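Side-chain contacts in glutamyl-tRNA(Gln) amidotransferase subunit B, mitochondrial (Saccharomyces cerevisiae, PDB 4N0H), which is the B subunit of a mitochondrial amidotransferase, a member of the GatB/GatE family built round a mixed beta-sheet with helices packed on it: residues B[72-77]-B[192-197]; B[102-107]-B[286-291]; B[210-215]-B[233-238]. All blocks are in the same frame, centred on the assembly; numbering follows the deposited sequence.

All three contacts belong to the GatB/GatE catalytic domain and gather round its mixed sheet. Contact 1 joins two helices, contact 2 sets strand 102-120 against the loop after strand 286-287, and contact 3 lays helix 232-248 on strand 210-218. Contacts 1 and 3 adjoin, with centres about 20 Å apart: Gln-192 CG lies 3.6 Å from Met-210 SD, between helix 181-197 and strand 210-218, consecutive in the chain. Contact 2 stands apart, its centre about 25 Å from that of contact 1 (nearest atoms about 9 Å) and about 28 Å from that of contact 3 (nearest atoms about 8 Å), on the opposite side of the chain's centre. Segments of contacts 1 and 2 alternate along the chain.

Contact 1: B[72-77]-B[192-197]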
loop_
_atom_site.group_PDB
_atom_site.type_symbol
_atom_site.label_atom_id
_atom_site.label_comp_id
_atom_site.label_asym_id
_atom_site.label_seq_id
_atom_site.Cartn_x
_atom_site.Cartn_y
_atom_site.Cartn_z
ATOM N N MET B 72 14.260 1.762 -22.408
ATOM C CA MET B 72 13.861 2.136 -23.766
ATOM C C MET B 72 14.976 1.860 -24.775
ATOM O O MET B 72 14.742 1.258 -25.823
ATOM C CB MET B 72 13.465 3.612 -23.824
ATOM C CG MET B 72 11.968 3.847 -23.735
ATOM S SD MET B 72 11.122 3.047 -25.112
ATOM C CE MET B 72 9.465 3.656 -24.872
ATOM N N LYS B 73 16.187 2.298 -24.448
ATOM C CA LYS B 73 17.326 2.128 -25.346
ATOM C C LYS B 73 17.587 0.652 -25.633
ATOM O O LYS B 73 17.856 0.268 -26.777
ATOM C CB LYS B 73 18.577 2.807 -24.781
ATOM C CG LYS B 73 18.409 4.302 -24.556
ATOM C CD LYS B 73 19.674 4.947 -24.007
ATOM C CE LYS B 73 20.741 5.067 -25.075
ATOM N NZ LYS B 73 21.995 5.682 -24.549
ATOM N N LEU B 74 17.477 -0.178 -24.601
ATOM C CA LEU B 74 17.677 -1.613 -24.773
ATOM C C LEU B 74 16.578 -2.239 -25.635
ATOM O O LEU B 74 16.867 -3.046 -26.512
ATOM C CB LEU B 74 17.757 -2.323 -23.421
ATOM C CG LEU B 74 17.970 -3.831 -23.528
ATOM C CD1 LEU B 74 19.271 -4.147 -24.279
ATOM C CD2 LEU B 74 17.965 -4.468 -22.151
ATOM N N SER B 75 15.324 -1.870 -25.379
ATOM C CA SER B 75 14.195 -2.401 -26.144
ATOM C C SER B 75 14.344 -2.066 -27.624
ATOM O O SER B 75 14.112 -2.909 -28.487
ATOM C CB SER B 75 12.870 -1.833 -25.628
ATOM O OG SER B 75 12.701 -2.087 -24.245
ATOM N N LEU B 76 14.741 -0.830 -27.905
ATOM C CA LEU B 76 14.915 -0.368 -29.276
ATOM C C LEU B 76 16.044 -1.127 -29.969
ATOM O O LEU B 76 15.915 -1.533 -31.124
ATOM C CB LEU B 76 15.187 1.137 -29.300
ATOM C CG LEU B 76 13.984 2.027 -28.979
ATOM C CD1 LEU B 76 14.404 3.481 -28.843
ATOM C CD2 LEU B 76 12.923 1.877 -30.057
ATOM N N ALA B 77 17.143 -1.330 -29.253
ATOM C CA ALA B 77 18.291 -2.040 -29.807
ATOM C C ALA B 77 17.951 -3.487 -30.144
ATOM O O ALA B 77 18.494 -4.055 -31.091
ATOM C CB ALA B 77 19.469 -1.979 -28.846
ATOM N N GLN B 192 26.902 -8.402 -23.681
ATOM C CA GLN B 192 27.815 -7.594 -22.877
ATOM C C GLN B 192 28.240 -6.343 -23.636
ATOM O O GLN B 192 28.163 -5.233 -23.111
ATOM C CB GLN B 192 29.062 -8.394 -22.497
ATOM C CG GLN B 192 28.900 -9.300 -21.298
ATOM C CD GLN B 192 30.211 -9.943 -20.889
ATOM O OE1 GLN B 192 30.731 -10.812 -21.587
ATOM N NE2 GLN B 192 30.759 -9.507 -19.760
ATOM N N ASN B 193 28.701 -6.533 -24.869
ATOM C CA ASN B 193 29.086 -5.411 -25.716
ATOM C C ASN B 193 27.956 -4.412 -25.944
ATOM O O ASN B 193 28.172 -3.201 -25.903
ATOM C CB ASN B 193 29.612 -5.913 -27.058
ATOM C CG ASN B 193 31.112 -6.036 -27.072
ATOM O OD1 ASN B 193 31.674 -7.004 -26.557
ATOM N ND2 ASN B 193 31.777 -5.046 -27.658
ATOM N N LEU B 194 26.755 -4.927 -26.178
ATOM C CA LEU B 194 25.586 -4.080 -26.406
ATOM C C LEU B 194 25.267 -3.158 -25.222
ATOM O O LEU B 194 25.100 -1.950 -25.400
ATOM C CB LEU B 194 24.357 -4.931 -26.740
ATOM C CG LEU B 194 23.075 -4.132 -26.997
ATOM C CD1 LEU B 194 23.191 -3.351 -28.299
ATOM C CD2 LEU B 194 21.846 -5.033 -27.008
ATOM N N VAL B 195 25.175 -3.717 -24.018
ATOM C CA VAL B 195 24.798 -2.900 -22.862
ATOM C C VAL B 195 25.854 -1.833 -22.567
ATOM O O VAL B 195 25.520 -0.729 -22.149
ATOM C CB VAL B 195 24.494 -3.742 -21.595
ATOM C CG1 VAL B 195 23.373 -4.734 -21.871
ATOM C CG2 VAL B 195 25.733 -4.461 -21.101
ATOM N N ARG B 196 27.119 -2.159 -22.815
ATOM C CA ARG B 196 28.205 -1.199 -22.638
ATOM C C ARG B 196 28.156 -0.124 -23.720
ATOM O O ARG B 196 28.396 1.052 -23.457
ATOM C CB ARG B 196 29.562 -1.909 -22.664
ATOM C CG ARG B 196 29.775 -2.894 -21.522
ATOM C CD ARG B 196 31.065 -3.688 -21.702
ATOM N NE ARG B 196 32.238 -2.819 -21.735
ATOM C CZ ARG B 196 32.928 -2.446 -20.659
ATOM N NH1 ARG B 196 32.569 -2.870 -19.453
ATOM N NH2 ARG B 196 33.981 -1.649 -20.790
ATOM N N HIS B 197 27.834 -0.539 -24.938
ATOM C CA HIS B 197 27.743 0.379 -26.064
ATOM C C HIS B 197 26.571 1.348 -25.901
ATOM O O HIS B 197 26.651 2.506 -26.312
ATOM C CB HIS B 197 27.603 -0.404 -27.370
ATOM C CG HIS B 197 27.701 0.446 -28.597
ATOM N ND1 HIS B 197 28.785 1.258 -28.853
ATOM C CD2 HIS B 197 26.855 0.606 -29.641
ATOM C CE1 HIS B 197 28.601 1.884 -30.002
ATOM N NE2 HIS B 197 27.437 1.505 -30.501
#
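Leu-194 meets Leu-74 and Ala-77 with a different methyl each, and these two apolar touches make up the direct contact between segments 72-77 and 192-197, which lie on helices 65-78 and 181-197. Its CD2 lies 3.9 Å from Leu-74 CD1, and its CD1 lies 4.0 Å from Ala-77 CB. The fork of one leucine thus spans two residues spaced three apart, on one face of helix 65-78. Leu-194 holds CG anti to its backbone N (chi1 180°), which sends the isobutyl group outward across the gap. In Leu-74 the same first torsion (chi1 -180°) carries CD1 forward from a CB that does not itself face the partner helix, and the two leucine side chains cross at a slant. The small Ala-77, whose CB does point across, accepts the other methyl directly. Val-195 adds little: its CG1 stays 4.8 Å from Leu-74 CD1, although its CA, 7.5 Å from Leu-74 CA, marks the closest backbone pairing.

The polar interactions lie at the margins. The CB of Lys-73 is directed at the partner helix, and its NZ bonds to Leu-198 O, just beyond that helix's last turn. A positive charge beside the C-terminal end of a helix would probably be favourable. His-197 NE2 bonds to Gln-310 O in the loop after helix 298-306, which also supplies Leu-311 to touch Leu-194.

The two segments bury 129 Å², both sides summed. Leu-74 also rests on Leu-138 of strand 130-142, linking the interhelical seam to the layer beneath, while Ser-75 packs on Phe-111 and Ala-112 of strand 102-120. The arrangement is that of neighbouring helices packed on a mixed, largely antiparallel sheet, joined to each other through a small aliphatic seam and to the sheet through adjoining residues.

Contact 2: B[102-107]-B[286-291]; sequences YQLTQH and MPDPEL
Leu-104 divides its two methyls between Asp-288 and Leu-291. Its CD1 meets Leu-291 CD1 tip to tip at 4.0 Å, whereas CD2 lies 3.5 Å from Asp-288 OD2 and also nears the CB and CG of that aspartate, whose side chain it crosses obliquely. The reach comes from the branch beyond CG, which stands anti to the carbonyl carbon (chi1 -74°), since the bond to CB runs alongside the loop.

The carboxylate is held from several directions. Asp-288 OD1 accepts two backbone N-H groups of its own loop: Glu-290 N at 2.9 Å comes from above the carboxylate plane, tilted 41° out of it, and Leu-291 N at 3.0 Å arrives on the anti side, only 17° out. The first bond defines an Asx turn, the second the wider Asx motif. Asp-288 OD2 forms a salt bridge with Arg-90 NE and accepts a hydrogen bond from a water at 2.8 Å. That water also bonds to Tyr-102 OH at 2.8 Å, lying at the ring's edge in its plane, and so bridges the strand to the loop. With both oxygens engaged, rotation of the group should be restricted.

Next in the loop, Glu-290 forms a salt bridge with a basic side chain of another protein chain. Strand 89-92 is the common neighbour, pairing antiparallel with both 102-120 and 286-287 and contributing Arg-90. On the far side of strand 102-120 comes strand 130-142, where Gln-142 OE1 bonds to Leu-104 N.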
loop_
_atom_site.group_PDB
_atom_site.type_symbol
_atom_site.label_atom_id
_atom_site.label_comp_id
_atom_site.label_asym_id
_atom_site.label_seq_id
_atom_site.Cartn_x
_atom_site.Cartn_y
_atom_site.Cartn_z
ATOM N N TYR B 102 9.571 -7.796 0.471
ATOM C CA TYR B 102 9.218 -8.121 -0.901
ATOM C C TYR B 102 10.137 -7.384 -1.865
ATOM O O TYR B 102 10.782 -6.398 -1.498
ATOM C CB TYR B 102 7.747 -7.797 -1.200
ATOM C CG TYR B 102 7.334 -6.353 -0.972
ATOM C CD1 TYR B 102 7.579 -5.374 -1.931
ATOM C CD2 TYR B 102 6.669 -5.977 0.189
ATOM C CE1 TYR B 102 7.191 -4.050 -1.732
ATOM C CE2 TYR B 102 6.272 -4.660 0.401
ATOM C CZ TYR B 102 6.530 -3.705 -0.563
ATOM O OH TYR B 102 6.141 -2.405 -0.351
ATOM N N GLN B 103 10.206 -7.888 -3.091
ATOM C CA GLN B 103 10.961 -7.249 -4.156
ATOM C C GLN B 103 9.981 -6.668 -5.166
ATOM O O GLN B 103 8.986 -7.309 -5.500
ATOM C CB GLN B 103 11.859 -8.278 -4.848
ATOM C CG GLN B 103 12.589 -7.742 -6.072
ATOM C CD GLN B 103 13.134 -8.849 -6.965
ATOM O OE1 GLN B 103 14.213 -8.721 -7.541
ATOM N NE2 GLN B 103 12.382 -9.935 -7.090
ATOM N N LEU B 104 10.246 -5.452 -5.633
ATOM C CA LEU B 104 9.472 -4.873 -6.725
ATOM C C LEU B 104 10.038 -5.326 -8.065
ATOM O O LEU B 104 11.238 -5.206 -8.320
ATOM C CB LEU B 104 9.453 -3.349 -6.634
ATOM C CG LEU B 104 8.547 -2.801 -5.535
ATOM C CD1 LEU B 104 8.804 -1.313 -5.304
ATOM C CD2 LEU B 104 7.083 -3.051 -5.901
ATOM N N THR B 105 9.162 -5.860 -8.907
ATOM C CA THR B 105 9.554 -6.450 -10.182
ATOM C C THR B 105 8.351 -6.430 -11.112
ATOM O O THR B 105 7.222 -6.316 -10.661
ATOM C CB THR B 105 10.045 -7.908 -10.006
ATOM O OG1 THR B 105 10.445 -8.439 -11.278
ATOM C CG2 THR B 105 8.953 -8.784 -9.415
ATOM N N GLN B 106 8.592 -6.536 -12.411
ATOM C CA GLN B 106 7.500 -6.491 -13.375
ATOM C C GLN B 106 7.060 -7.887 -13.796
ATOM O O GLN B 106 7.379 -8.344 -14.892
ATOM C CB GLN B 106 7.909 -5.678 -14.595
ATOM C CG GLN B 106 8.413 -4.295 -14.255
ATOM C CD GLN B 106 8.548 -3.426 -15.482
ATOM O OE1 GLN B 106 9.383 -3.685 -16.348
ATOM N NE2 GLN B 106 7.708 -2.397 -15.576
ATOM N N HIS B 107 6.315 -8.551 -12.919
ATOM C CA HIS B 107 5.893 -9.928 -13.146
ATOM C C HIS B 107 4.772 -10.056 -14.180
ATOM O O HIS B 107 4.939 -10.717 -15.205
ATOM C CB HIS B 107 5.471 -10.573 -11.821
ATOM C CG HIS B 107 4.997 -11.986 -11.959
ATOM N ND1 HIS B 107 3.670 -12.340 -11.840
ATOM C CD2 HIS B 107 5.671 -13.134 -12.207
ATOM C CE1 HIS B 107 3.547 -13.644 -12.011
ATOM N NE2 HIS B 107 4.746 -14.149 -12.234
ATOM N N MET B 286 1.580 -9.390 -6.163
ATOM C CA MET B 286 0.513 -8.405 -6.068
ATOM C C MET B 286 0.969 -7.143 -6.770
ATOM O O MET B 286 2.044 -6.629 -6.469
ATOM C CB MET B 286 0.215 -8.087 -4.598
ATOM C CG MET B 286 -0.973 -7.155 -4.385
ATOM S SD MET B 286 -1.221 -6.696 -2.648
ATOM C CE MET B 286 0.203 -5.652 -2.361
ATOM N N PRO B 287 0.164 -6.641 -7.716
ATOM C CA PRO B 287 0.500 -5.352 -8.327
ATOM C C PRO B 287 0.662 -4.302 -7.236
ATOM O O PRO B 287 -0.154 -4.269 -6.311
ATOM C CB PRO B 287 -0.730 -5.045 -9.177
ATOM C CG PRO B 287 -1.284 -6.387 -9.520
ATOM C CD PRO B 287 -1.059 -7.225 -8.292
ATOM N N ASP B 288 1.710 -3.486 -7.314
ATOM C CA ASP B 288 1.926 -2.479 -6.288
ATOM C C ASP B 288 0.761 -1.491 -6.267
ATOM O O ASP B 288 0.362 -0.973 -7.307
ATOM C CB ASP B 288 3.250 -1.749 -6.485
ATOM C CG ASP B 288 3.632 -0.916 -5.283
ATOM O OD1 ASP B 288 3.219 0.262 -5.214
ATOM O OD2 ASP B 288 4.340 -1.442 -4.400
ATOM N N PRO B 289 0.190 -1.254 -5.078
ATOM C CA PRO B 289 -0.992 -0.393 -4.970
ATOM C C PRO B 289 -0.666 1.098 -4.972
ATOM O O PRO B 289 -1.590 1.906 -5.042
ATOM C CB PRO B 289 -1.608 -0.811 -3.631
ATOM C CG PRO B 289 -0.465 -1.342 -2.834
ATOM C CD PRO B 289 0.497 -1.956 -3.816
ATOM N N GLU B 290 0.616 1.454 -4.915
ATOM C CA GLU B 290 1.022 2.860 -4.863
ATOM C C GLU B 290 1.596 3.400 -6.173
ATOM O O GLU B 290 1.303 4.527 -6.570
ATOM C CB GLU B 290 2.047 3.077 -3.751
ATOM C CG GLU B 290 1.522 2.821 -2.360
ATOM C CD GLU B 290 2.421 3.417 -1.294
ATOM O OE1 GLU B 290 3.633 3.104 -1.292
ATOM O OE2 GLU B 290 1.919 4.212 -0.472
ATOM N N LEU B 291 2.424 2.599 -6.833
ATOM C CA LEU B 291 3.122 3.053 -8.029
ATOM C C LEU B 291 2.184 3.189 -9.227
ATOM O O LEU B 291 1.365 2.310 -9.486
ATOM C CB LEU B 291 4.276 2.105 -8.362
ATOM C CG LEU B 291 5.380 2.039 -7.304
ATOM C CD1 LEU B 291 6.251 0.813 -7.512
ATOM C CD2 LEU B 291 6.223 3.309 -7.344
HETATM O O HOH W 1 6.228 -0.664 -2.519
#

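Contact 3: B[210-215]-B[233-238]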
loop_
_atom_site.group_PDB
_atom_site.type_symbol
_atom_site.label_atom_id
_atom_site.label_comp_id
_atom_site.label_asym_id
_atom_site.label_seq_id
_atom_site.Cartn_x
_atom_site.Cartn_y
_atom_site.Cartn_z
ATOM N N MET B 210 26.492 -8.193 -14.116
ATOM C CA MET B 210 25.692 -9.054 -14.976
ATOM C C MET B 210 25.682 -10.462 -14.388
ATOM O O MET B 210 26.710 -10.960 -13.930
ATOM C CB MET B 210 26.248 -9.060 -16.401
ATOM C CG MET B 210 25.540 -10.000 -17.361
ATOM S SD MET B 210 26.102 -9.761 -19.063
ATOM C CE MET B 210 25.500 -11.251 -19.848
ATOM N N ARG B 211 24.511 -11.089 -14.377
ATOM C CA ARG B 211 24.359 -12.424 -13.807
ATOM C C ARG B 211 23.541 -13.277 -14.765
ATOM O O ARG B 211 22.489 -12.849 -15.247
ATOM C CB ARG B 211 23.663 -12.354 -12.445
ATOM C CG ARG B 211 24.290 -11.361 -11.477
ATOM C CD ARG B 211 23.295 -10.893 -10.423
ATOM N NE ARG B 211 23.721 -9.643 -9.798
ATOM C CZ ARG B 211 22.930 -8.862 -9.068
ATOM N NH1 ARG B 211 21.664 -9.203 -8.868
ATOM N NH2 ARG B 211 23.402 -7.738 -8.543
ATOM N N VAL B 212 24.023 -14.485 -15.041
ATOM C CA VAL B 212 23.380 -15.347 -16.024
ATOM C C VAL B 212 22.861 -16.656 -15.427
ATOM O O VAL B 212 23.638 -17.484 -14.959
ATOM C CB VAL B 212 24.345 -15.682 -17.176
ATOM C CG1 VAL B 212 23.656 -16.563 -18.207
ATOM C CG2 VAL B 212 24.874 -14.409 -17.809
ATOM N N ASP B 213 21.543 -16.828 -15.442
ATOM C CA ASP B 213 20.937 -18.116 -15.129
ATOM C C ASP B 213 20.627 -18.841 -16.434
ATOM O O ASP B 213 20.442 -18.209 -17.472
ATOM C CB ASP B 213 19.646 -17.937 -14.328
ATOM C CG ASP B 213 19.884 -17.330 -12.960
ATOM O OD1 ASP B 213 20.994 -17.500 -12.409
ATOM O OD2 ASP B 213 18.948 -16.683 -12.436
ATOM N N VAL B 214 20.567 -20.167 -16.376
ATOM C CA VAL B 214 20.278 -20.975 -17.556
ATOM C C VAL B 214 19.082 -21.877 -17.291
ATOM O O VAL B 214 18.912 -22.378 -16.183
ATOM C CB VAL B 214 21.488 -21.863 -17.937
ATOM C CG1 VAL B 214 21.192 -22.691 -19.185
ATOM C CG2 VAL B 214 22.726 -21.017 -18.150
ATOM N N ASN B 215 18.243 -22.061 -18.304
ATOM C CA ASN B 215 17.242 -23.119 -18.278
ATOM C C ASN B 215 17.385 -23.984 -19.526
ATOM O O ASN B 215 17.580 -23.469 -20.626
ATOM C CB ASN B 215 15.825 -22.551 -18.164
ATOM C CG ASN B 215 15.498 -21.572 -19.272
ATOM O OD1 ASN B 215 15.578 -20.358 -19.086
ATOM N ND2 ASN B 215 15.127 -22.096 -20.435
ATOM N N SER B 233 32.867 -19.072 -17.944
ATOM C CA SER B 233 33.461 -20.404 -17.939
ATOM C C SER B 233 32.592 -21.412 -17.191
ATOM O O SER B 233 32.473 -22.565 -17.599
ATOM C CB SER B 233 34.861 -20.362 -17.323
ATOM O OG SER B 233 35.308 -21.664 -16.985
ATOM N N SER B 234 31.981 -20.968 -16.099
ATOM C CA SER B 234 31.163 -21.842 -15.264
ATOM C C SER B 234 29.805 -22.121 -15.901
ATOM O O SER B 234 29.200 -23.166 -15.660
ATOM C CB SER B 234 30.961 -21.222 -13.882
ATOM O OG SER B 234 32.193 -20.802 -13.325
ATOM N N ILE B 235 29.327 -21.178 -16.704
ATOM C CA ILE B 235 28.057 -21.344 -17.396
ATOM C C ILE B 235 28.208 -22.411 -18.472
ATOM O O ILE B 235 27.403 -23.338 -18.566
ATOM C CB ILE B 235 27.601 -20.029 -18.049
ATOM C CG1 ILE B 235 27.916 -18.841 -17.141
ATOM C CG2 ILE B 235 26.116 -20.074 -18.358
ATOM C CD1 ILE B 235 27.434 -17.510 -17.679
ATOM N N ILE B 236 29.260 -22.273 -19.272
ATOM C CA ILE B 236 29.564 -23.219 -20.338
ATOM C C ILE B 236 29.762 -24.638 -19.803
ATOM O O ILE B 236 29.272 -25.604 -20.388
ATOM C CB ILE B 236 30.819 -22.783 -21.124
ATOM C CG1 ILE B 236 30.611 -21.394 -21.733
ATOM C CG2 ILE B 236 31.156 -23.791 -22.209
ATOM C CD1 ILE B 236 29.404 -21.294 -22.641
ATOM N N ASN B 237 30.469 -24.756 -18.683
ATOM C CA ASN B 237 30.750 -26.062 -18.090
ATOM C C ASN B 237 29.516 -26.721 -17.479
ATOM O O ASN B 237 29.310 -27.927 -17.629
ATOM C CB ASN B 237 31.866 -25.961 -17.048
ATOM C CG ASN B 237 33.197 -25.568 -17.658
ATOM O OD1 ASN B 237 33.373 -25.618 -18.875
ATOM N ND2 ASN B 237 34.145 -25.180 -16.813
ATOM N N ALA B 238 28.701 -25.931 -16.789
ATOM C CA ALA B 238 27.473 -26.443 -16.196
ATOM C C ALA B 238 26.526 -26.950 -17.278
ATOM O O ALA B 238 25.875 -27.982 -17.112
ATOM C CB ALA B 238 26.798 -25.373 -15.356
#
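Ile-235 packs tightly on Val-212 and Val-214 with separate branches. Its CD1 sits 3.6 Å from Val-212 CB, with CG1 and CG2 of that valine almost equally distant at 3.9 and 4.0 Å, so the methyl lies over the branch point; the two side chains cross at about a right angle. Ile-235 CG2 comes still closer to Val-214, 3.5 Å from its CG2. The isoleucine's chi1 of -39°, some 20° from ideal staggering, sets both branches toward the strand. All three residues are buried.

Helix 232-248, which carries Ile-235, belongs to a beta-alpha-beta crossover: strand 224-226, paired antiparallel with 210-218, leads into the helix, and the chain returns as parallel strand 262-264. On the same face of strand 210-218, Met-210 packs against helix 181-197, which Ile-236 also touches.

Away from the isoleucine the fit is looser. Ala-238 points toward the strand, yet its CB stays 6.6 Å from Val-214 CG2. Arg-211 and Asp-213 point away from the helix, the former forming a salt bridge with Asp-143. On the helix's outer side Ser-233 is exposed, whereas Ser-234 and Asn-237 touch Trp-266.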